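Oligopeptide ABC transporter OppAIV (Borrelia burgdorferi B31, PDB 4GL8) probably binds oligopeptides outside the cytoplasmic membrane and hands them to an ABC transporter for import, as in other OppA-type solute-binding proteins. Local coordinates at residues A[290-295]-A[421-426]; A[297-302]-A[370-375]. All coordinates share one frame; numbering follows the deposited sequence.

Contact 1: A[290-295]-A[421-426]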
loop_
_atom_site.group_PDB
_atom_site.type_symbol
_atom_site.label_atom_id
_atom_site.label_comp_id
_atom_site.label_asym_id
_atom_site.label_seq_id
_atom_site.Cartn_x
_atom_site.Cartn_y
_atom_site.Cartn_z
ATOM N N PHE A 290 -0.538 11.368 5.118
ATOM C CA PHE A 290 -0.660 11.857 6.488
ATOM C C PHE A 290 0.704 11.787 7.182
ATOM O O PHE A 290 1.575 11.097 6.724
ATOM C CB PHE A 290 -1.754 11.124 7.276
ATOM C CG PHE A 290 -1.544 9.623 7.448
ATOM C CD1 PHE A 290 -0.769 9.131 8.476
ATOM C CD2 PHE A 290 -2.185 8.722 6.610
ATOM C CE1 PHE A 290 -0.598 7.757 8.657
ATOM C CE2 PHE A 290 -2.041 7.349 6.779
ATOM C CZ PHE A 290 -1.225 6.859 7.807
ATOM N N TYR A 291 0.888 12.555 8.253
ATOM C CA TYR A 291 2.111 12.458 9.060
ATOM C C TYR A 291 1.780 11.708 10.339
ATOM O O TYR A 291 0.880 12.115 11.068
ATOM C CB TYR A 291 2.663 13.873 9.356
ATOM C CG TYR A 291 3.633 14.397 8.309
ATOM C CD1 TYR A 291 3.493 14.094 6.967
ATOM C CD2 TYR A 291 4.710 15.194 8.684
ATOM C CE1 TYR A 291 4.423 14.551 6.028
ATOM C CE2 TYR A 291 5.613 15.672 7.759
ATOM C CZ TYR A 291 5.475 15.342 6.430
ATOM O OH TYR A 291 6.414 15.835 5.544
ATOM N N SER A 292 2.471 10.603 10.598
ATOM C CA SER A 292 2.296 9.859 11.837
ATOM C C SER A 292 3.058 10.501 12.980
ATOM O O SER A 292 4.073 11.206 12.763
ATOM C CB SER A 292 2.817 8.444 11.694
ATOM O OG SER A 292 2.235 7.742 10.623
ATOM N N LEU A 293 2.570 10.207 14.187
ATOM C CA LEU A 293 3.031 10.818 15.426
ATOM C C LEU A 293 3.242 9.694 16.431
ATOM O O LEU A 293 2.344 8.909 16.667
ATOM C CB LEU A 293 2.019 11.834 15.956
ATOM C CG LEU A 293 1.614 12.919 14.961
ATOM C CD1 LEU A 293 0.403 13.678 15.454
ATOM C CD2 LEU A 293 2.728 13.891 14.637
ATOM N N ASN A 294 4.439 9.602 16.990
ATOM C CA ASN A 294 4.764 8.591 17.963
ATOM C C ASN A 294 4.180 9.002 19.310
ATOM O O ASN A 294 4.671 9.935 19.953
ATOM C CB ASN A 294 6.278 8.372 18.036
ATOM C CG ASN A 294 6.639 7.112 18.837
ATOM O OD1 ASN A 294 5.979 6.772 19.816
ATOM N ND2 ASN A 294 7.696 6.437 18.432
ATOM N N MET A 295 3.127 8.292 19.734
ATOM C CA MET A 295 2.419 8.621 20.972
ATOM C C MET A 295 3.277 8.417 22.201
ATOM O O MET A 295 2.908 8.889 23.257
ATOM C CB MET A 295 1.184 7.740 21.183
ATOM C CG MET A 295 0.202 7.704 20.043
ATOM S SD MET A 295 -0.537 9.317 19.795
ATOM C CE MET A 295 -1.826 8.857 18.687
ATOM N N GLU A 421 9.823 10.173 15.675
ATOM C CA GLU A 421 9.115 11.111 16.501
ATOM C C GLU A 421 7.923 11.572 15.667
ATOM O O GLU A 421 6.789 11.251 15.995
ATOM C CB GLU A 421 10.080 12.235 16.920
ATOM C CG GLU A 421 11.220 11.700 17.813
ATOM C CD GLU A 421 12.172 12.778 18.350
ATOM O OE1 GLU A 421 12.341 13.810 17.697
ATOM O OE2 GLU A 421 12.781 12.579 19.413
ATOM N N ILE A 422 8.194 12.286 14.578
ATOM C CA ILE A 422 7.202 12.550 13.524
ATOM C C ILE A 422 7.742 11.899 12.226
ATOM O O ILE A 422 8.941 11.954 11.940
ATOM C CB ILE A 422 6.991 14.067 13.332
ATOM C CG1 ILE A 422 6.478 14.688 14.631
ATOM C CG2 ILE A 422 6.027 14.368 12.198
ATOM C CD1 ILE A 422 6.334 16.187 14.573
ATOM N N ILE A 423 6.886 11.267 11.454
ATOM C CA ILE A 423 7.349 10.673 10.214
ATOM C C ILE A 423 6.305 10.817 9.120
ATOM O O ILE A 423 5.119 10.480 9.318
ATOM C CB ILE A 423 7.734 9.194 10.429
ATOM C CG1 ILE A 423 8.510 8.637 9.245
ATOM C CG2 ILE A 423 6.501 8.323 10.725
ATOM C CD1 ILE A 423 9.257 7.368 9.597
ATOM N N ARG A 424 6.746 11.336 7.962
ATOM C CA ARG A 424 5.895 11.348 6.785
ATOM C C ARG A 424 5.360 9.959 6.532
ATOM O O ARG A 424 6.086 8.980 6.591
ATOM C CB ARG A 424 6.648 11.859 5.545
ATOM C CG ARG A 424 5.847 11.726 4.270
ATOM C CD ARG A 424 6.172 10.479 3.479
ATOM N NE ARG A 424 4.980 10.010 2.804
ATOM C CZ ARG A 424 4.931 8.967 1.974
ATOM N NH1 ARG A 424 6.019 8.244 1.687
ATOM N NH2 ARG A 424 3.763 8.632 1.443
ATOM N N SER A 425 4.087 9.876 6.216
ATOM C CA SER A 425 3.438 8.584 6.209
ATOM C C SER A 425 2.324 8.599 5.173
ATOM O O SER A 425 2.370 9.376 4.232
ATOM C CB SER A 425 2.964 8.306 7.651
ATOM O OG SER A 425 2.451 7.022 7.814
ATOM N N GLY A 426 1.291 7.793 5.369
ATOM C CA GLY A 426 0.272 7.605 4.358
ATOM C C GLY A 426 0.134 6.137 4.011
ATOM O O GLY A 426 0.941 5.305 4.444
#
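S292 and I423 face each other as an antiparallel hydrogen-bonded pair: S292 N gives a bond to I423 O at 2.9 Å, and I423 N returns a straighter one to S292 O at 3.1 Å. Two residues on, N294 N bonds E421 O at 3.0 Å, almost straight at 167°, closing the pairing where strand 287-293 runs out. Towards F290 the ladder slackens, and S425 N reaches F290 O only in a weak, bent bond.

Y291 is the side chain to follow. Its CB passes I423 O at the edge of contact; chi1 of -89° sets CG beside the backbone N, and the ring then lies across the root of R424. CG and CD1 ride over R424 CA, CE1 and CZ lie against R424 CB, CE1 at 3.5 Å, and OH ends 4.0 Å from that same CB, while CD2 touches I422 CG2 at 3.8 Å. R424 CA thus makes a CH-pi contact with the ring face. L293 and I422 lie side by side just beyond. F290 and S292 point to the other face of the strands, where G426 CA sits over the face of the F290 ring in a second CH-pi contact, 3.7 Å from its centroid.

R424 NH1 bonds the backbone of the bound peptide, and also N377, so this strand pair borders the binding site. Helix 380-397 packs on Y291 and I422 through A386, I389 and W393. Strand 492-504 flanks strand 287-293, and strand 372-377 runs parallel to strand 422-428 on its other side.

Contact 2: A[297-302]-A[370-375]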
loop_
_atom_site.group_PDB
_atom_site.type_symbol
_atom_site.label_atom_id
_atom_site.label_comp_id
_atom_site.label_asym_id
_atom_site.label_seq_id
_atom_site.Cartn_x
_atom_site.Cartn_y
_atom_site.Cartn_z
ATOM N N VAL A 297 6.366 9.523 22.284
ATOM C CA VAL A 297 7.368 10.593 22.307
ATOM C C VAL A 297 6.717 11.874 22.751
ATOM O O VAL A 297 5.782 12.336 22.112
ATOM C CB VAL A 297 8.051 10.805 20.933
ATOM C CG1 VAL A 297 8.950 12.027 20.973
ATOM C CG2 VAL A 297 8.859 9.578 20.563
ATOM N N LYS A 298 7.203 12.455 23.838
ATOM C CA LYS A 298 6.606 13.680 24.342
ATOM C C LYS A 298 7.019 14.892 23.522
ATOM O O LYS A 298 8.166 14.969 23.096
ATOM C CB LYS A 298 6.961 13.863 25.810
ATOM C CG LYS A 298 6.357 12.759 26.658
ATOM C CD LYS A 298 6.571 12.995 28.127
ATOM C CE LYS A 298 5.812 11.984 28.972
ATOM N NZ LYS A 298 4.358 12.298 29.052
ATOM N N PRO A 299 6.101 15.871 23.317
ATOM C CA PRO A 299 4.743 15.997 23.822
ATOM C C PRO A 299 3.649 15.526 22.832
ATOM O O PRO A 299 2.519 16.032 22.873
ATOM C CB PRO A 299 4.629 17.503 24.036
ATOM C CG PRO A 299 5.371 18.072 22.861
ATOM C CD PRO A 299 6.498 17.097 22.594
ATOM N N LEU A 300 3.961 14.533 22.001
ATOM C CA LEU A 300 3.006 14.042 21.022
ATOM C C LEU A 300 1.902 13.192 21.675
ATOM O O LEU A 300 0.877 12.916 21.054
ATOM C CB LEU A 300 3.718 13.302 19.886
ATOM C CG LEU A 300 4.809 14.102 19.159
ATOM C CD1 LEU A 300 5.543 13.258 18.130
ATOM C CD2 LEU A 300 4.177 15.302 18.466
ATOM N N ASP A 301 2.091 12.851 22.951
ATOM C CA ASP A 301 1.067 12.215 23.758
ATOM C C ASP A 301 -0.023 13.195 24.209
ATOM O O ASP A 301 -0.982 12.789 24.857
ATOM C CB ASP A 301 1.693 11.491 24.990
ATOM C CG ASP A 301 2.574 12.396 25.842
ATOM O OD1 ASP A 301 2.855 13.536 25.471
ATOM O OD2 ASP A 301 3.029 11.950 26.913
ATOM N N ASN A 302 0.137 14.477 23.876
ATOM C CA ASN A 302 -0.788 15.529 24.280
ATOM C C ASN A 302 -1.742 15.854 23.133
ATOM O O ASN A 302 -1.314 16.431 22.132
ATOM C CB ASN A 302 0.002 16.785 24.680
ATOM C CG ASN A 302 -0.847 17.830 25.358
ATOM O OD1 ASN A 302 -2.042 17.984 25.088
ATOM N ND2 ASN A 302 -0.232 18.558 26.237
ATOM N N PRO A 370 9.898 21.079 22.495
ATOM C CA PRO A 370 11.195 20.469 22.185
ATOM C C PRO A 370 11.485 20.377 20.689
ATOM O O PRO A 370 10.580 20.482 19.851
ATOM C CB PRO A 370 11.090 19.059 22.787
ATOM C CG PRO A 370 9.625 18.808 22.945
ATOM C CD PRO A 370 8.962 20.134 23.129
ATOM N N LEU A 371 12.743 20.146 20.364
ATOM C CA LEU A 371 13.153 19.959 18.996
ATOM C C LEU A 371 12.836 18.535 18.540
ATOM O O LEU A 371 13.583 17.628 18.803
ATOM C CB LEU A 371 14.657 20.264 18.887
ATOM C CG LEU A 371 15.270 20.177 17.479
ATOM C CD1 LEU A 371 14.676 21.240 16.564
ATOM C CD2 LEU A 371 16.781 20.291 17.546
ATOM N N LEU A 372 11.729 18.339 17.845
ATOM C CA LEU A 372 11.399 17.020 17.266
ATOM C C LEU A 372 11.972 16.808 15.831
ATOM O O LEU A 372 12.090 17.765 15.051
ATOM C CB LEU A 372 9.884 16.856 17.200
ATOM C CG LEU A 372 9.129 17.015 18.519
ATOM C CD1 LEU A 372 7.630 16.996 18.249
ATOM C CD2 LEU A 372 9.522 15.934 19.521
ATOM N N LYS A 373 12.290 15.548 15.494
ATOM C CA LYS A 373 12.819 15.205 14.173
ATOM C C LYS A 373 11.687 14.708 13.310
ATOM O O LYS A 373 10.906 13.849 13.742
ATOM C CB LYS A 373 13.926 14.132 14.241
ATOM N N VAL A 374 11.600 15.237 12.090
ATOM C CA VAL A 374 10.626 14.768 11.146
ATOM C C VAL A 374 11.320 13.916 10.097
ATOM O O VAL A 374 12.148 14.421 9.341
ATOM C CB VAL A 374 9.861 15.918 10.447
ATOM C CG1 VAL A 374 8.955 15.347 9.363
ATOM C CG2 VAL A 374 9.037 16.695 11.451
ATOM N N LYS A 375 10.985 12.632 10.069
ATOM C CA LYS A 375 11.581 11.692 9.112
ATOM C C LYS A 375 10.737 11.592 7.855
ATOM O O LYS A 375 9.503 11.707 7.894
ATOM C CB LYS A 375 11.754 10.298 9.723
ATOM C CG LYS A 375 12.977 10.152 10.631
ATOM C CD LYS A 375 13.143 8.724 11.139
ATOM C CE LYS A 375 14.341 8.571 12.051
ATOM N NZ LYS A 375 14.623 7.153 12.391
#
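P299 and P370 meet ring to ring, P299 CD lying 3.6 Å from P370 CG, with P370 CD next in line. The peptide bond before P299 is cis, which folds the chain sharply between K298 and P299.

The second point of touch belongs to L372. Its CB points toward the loop, and with chi1 at -56° and chi2 at 173° the branch is carried forward so that its two methyls divide the work. CD1 comes end to end with L300 CD2 at 3.9 Å. CD2 turns to the backbone and sits 3.9 Å from K298 O, with V297 CG1 a little farther off. L300 has the same conformation, CG beside the backbone N and the chain extended, and this form brings its methyls nearer to strand 372-377 than its CB direction alone would. I422 packs against both L300 and L372.

The loop keeps its own shape: L300 N bonds V297 O, and a type I turn from P299 to N302 closes with N302 N on P299 O at 3.0 Å. K298 NZ forms a salt bridge with D301 OD2 on the syn side of that carboxylate oxygen. N302 sits at the N-cap of helix 303-311, its OD1 reaching K304 N in a weak bond.

Between the segments the contact is almost wholly apolar, the exception being K298 O, which lies against L372 CD2 and P370 CG. What joins turn and strand is therefore van der Waals and hydrophobic packing, which, with no directional bond across it, does not by itself fix their register.

From the N terminus, the chain runs along strand 287-293 and forms the first side of contact 1. Within a few residues it enters the loop 297-302, the first side of contact 2, and goes on into helix 303-311. Contact 2 closes first, when the chain comes back at 370-375; contact 1 closes later, at 421-426, after helices 380-397 and 408-417, so the smaller loop sits within the larger. Strands 372-377 and 422-428 are neighbours, and the two contacts join directly where R424 N probably gives a bond to K375 O and K373 N probably gives one to E421 OE1. Together they tie strand 287-293 and the turn after it to this parallel strand pair.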